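6-pyruvoyl tetrahydrobiopterin synthase (Plasmodium vivax, PDB 3LX3) belongs to the 6-pyruvoyl tetrahydropterin synthase family of zinc-binding proteins and here binds 2-amino-1,5-dihydropteridine-4,6-dione in a hexameric assembly. Local coordinates at residues Pro128-His131 with Glu135-Gly138. Numbering follows the deposited sequence. Where two conformers were deposited one is given.
Sequences PIKH and EEIG. With XTN (2-amino-1,5-dihydropteridine-4,6-dione), chain C.
Ile129 and Glu136 face each other, CA to CA 6.4 Å, where the loop that leaves strand 124-127 runs past the first turn of helix 134-149. The carboxylate of Glu136 grips that loop with both oxygens. Glu136 OE1 takes two backbone N-H groups: Lys130 N, at 2.9 Å, comes in nearly along the C-O axis, while His131 N, at 3.1 Å, sits above the carboxylate plane. Glu136 OE2 accepts from His131 ND1 at 2.6 Å, a fairly straight bond (166°) on the syn side but tilted out of the carboxylate plane. ND1 meets the oxygen at the edge of the imidazole, whose plane is turned 82° from that of the carboxylate. With its chain extended beyond CG (chi2 -176°), Glu136 reaches from the helix to the loop. Its own backbone N is held by Ser133 OG. Beside the carboxylate, Ile129 CG2 rests 3.7 Å from Glu136 O and Ile129 CD1 touches Ile137 CG1 at 4.0 Å; Phe32 and Ile90 also pack on Ile137. Glu135 turns the other way, its OE2 accepting from N2 of 2-amino-1,5-dihydropteridine-4,6-dione (2.8 Å) and from Val68 N of the second subunit. A His-carboxylate hydrogen bond beside two backbone N-H bonds thus ties the loop to the start of a helix that lines a ligand pocket between subunits.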
loop_
_atom_site.group_PDB
_atom_site.type_symbol
_atom_site.label_atom_id
_atom_site.label_comp_id
_atom_site.label_asym_id
_atom_site.label_seq_id
_atom_site.Cartn_x
_atom_site.Cartn_y
_atom_site.Cartn_z
ATOM N N PRO A 128 13.150 -29.326 4.477
ATOM C CA PRO A 128 13.820 -30.195 3.491
ATOM C C PRO A 128 14.143 -29.471 2.181
ATOM O O PRO A 128 13.630 -29.790 1.090
ATOM C CB PRO A 128 12.825 -31.338 3.323
ATOM C CG PRO A 128 11.494 -30.711 3.589
ATOM C CD PRO A 128 11.760 -29.753 4.725
ATOM N N ILE A 129 15.038 -28.498 2.333
ATOM C CA ILE A 129 15.528 -27.680 1.244
ATOM C C ILE A 129 17.054 -27.608 1.304
ATOM O O ILE A 129 17.658 -27.846 2.342
ATOM C CB ILE A 129 14.901 -26.276 1.271
ATOM C CG1 ILE A 129 15.265 -25.520 2.519
ATOM C CG2 ILE A 129 13.363 -26.411 1.079
ATOM C CD1 ILE A 129 14.640 -24.072 2.634
ATOM N N LYS A 130 17.667 -27.251 0.180
ATOM C CA LYS A 130 19.108 -27.130 0.085
ATOM C C LYS A 130 19.613 -25.721 0.449
ATOM O O LYS A 130 20.717 -25.571 0.987
ATOM C CB LYS A 130 19.576 -27.512 -1.319
ATOM C CG LYS A 130 19.236 -28.957 -1.723
ATOM C CD LYS A 130 19.521 -29.197 -3.187
ATOM C CE LYS A 130 20.964 -28.850 -3.561
ATOM N NZ LYS A 130 22.004 -29.390 -2.620
ATOM N N HIS A 131 18.805 -24.699 0.148
ATOM C CA HIS A 131 19.156 -23.285 0.414
ATOM C C HIS A 131 17.929 -22.620 0.945
ATOM O O HIS A 131 16.821 -22.894 0.452
ATOM C CB HIS A 131 19.574 -22.543 -0.862
ATOM C CG HIS A 131 20.527 -23.325 -1.721
ATOM N ND1 HIS A 131 20.074 -24.172 -2.694
ATOM C CD2 HIS A 131 21.878 -23.412 -1.725
ATOM C CE1 HIS A 131 21.117 -24.726 -3.302
ATOM N NE2 HIS A 131 22.225 -24.303 -2.719
ATOM N N GLU A 135 12.880 -18.962 -3.580
ATOM C CA GLU A 135 12.422 -19.984 -4.506
ATOM C C GLU A 135 12.209 -21.330 -3.820
ATOM O O GLU A 135 11.152 -21.938 -3.967
ATOM C CB GLU A 135 13.422 -20.166 -5.632
ATOM C CG GLU A 135 13.582 -19.027 -6.624
ATOM C CD GLU A 135 14.704 -18.025 -6.283
ATOM O OE1 GLU A 135 14.863 -17.680 -5.083
ATOM O OE2 GLU A 135 15.352 -17.576 -7.257
ATOM N N GLU A 136 13.202 -21.803 -3.075
ATOM C CA GLU A 136 13.077 -23.109 -2.447
ATOM C C GLU A 136 12.095 -23.096 -1.270
ATOM O O GLU A 136 11.397 -24.092 -1.063
ATOM C CB GLU A 136 14.443 -23.617 -2.017
ATOM C CG GLU A 136 15.308 -24.010 -3.233
ATOM C CD GLU A 136 16.643 -24.614 -2.823
ATOM O OE1 GLU A 136 16.683 -25.486 -1.927
ATOM O OE2 GLU A 136 17.614 -24.319 -3.502
ATOM N N ILE A 137 12.038 -21.988 -0.549
ATOM C CA ILE A 137 11.023 -21.827 0.484
ATOM C C ILE A 137 9.632 -21.874 -0.144
ATOM O O ILE A 137 8.717 -22.532 0.365
ATOM C CB ILE A 137 11.246 -20.549 1.307
ATOM C CG1 ILE A 137 12.502 -20.710 2.137
ATOM C CG2 ILE A 137 10.058 -20.213 2.232
ATOM C CD1 ILE A 137 12.995 -19.388 2.744
ATOM N N GLY A 138 9.461 -21.194 -1.275
ATOM C CA GLY A 138 8.184 -21.245 -1.962
ATOM C C GLY A 138 7.773 -22.654 -2.393
ATOM O O GLY A 138 6.615 -23.057 -2.235
HETATM N N1 XTN C . 18.108 -13.960 -5.242
HETATM C C2 XTN C . 17.142 -14.880 -5.442
HETATM N N2 XTN C . 16.807 -15.268 -6.686
HETATM N N3 XTN C . 16.503 -15.501 -4.338
HETATM C C4 XTN C . 16.771 -15.146 -3.072
HETATM O O4 XTN C . 16.142 -15.703 -2.141
HETATM N N5 XTN C . 18.098 -13.742 -1.646
HETATM C C6 XTN C . 19.079 -12.804 -1.487
HETATM O O6 XTN C . 19.392 -12.440 -0.351
HETATM C C7 XTN C . 19.746 -12.269 -2.632
HETATM N N8 XTN C . 19.374 -12.694 -3.842
HETATM C C4A XTN C . 17.746 -14.160 -2.898
HETATM C C8A XTN C . 18.400 -13.594 -3.992
#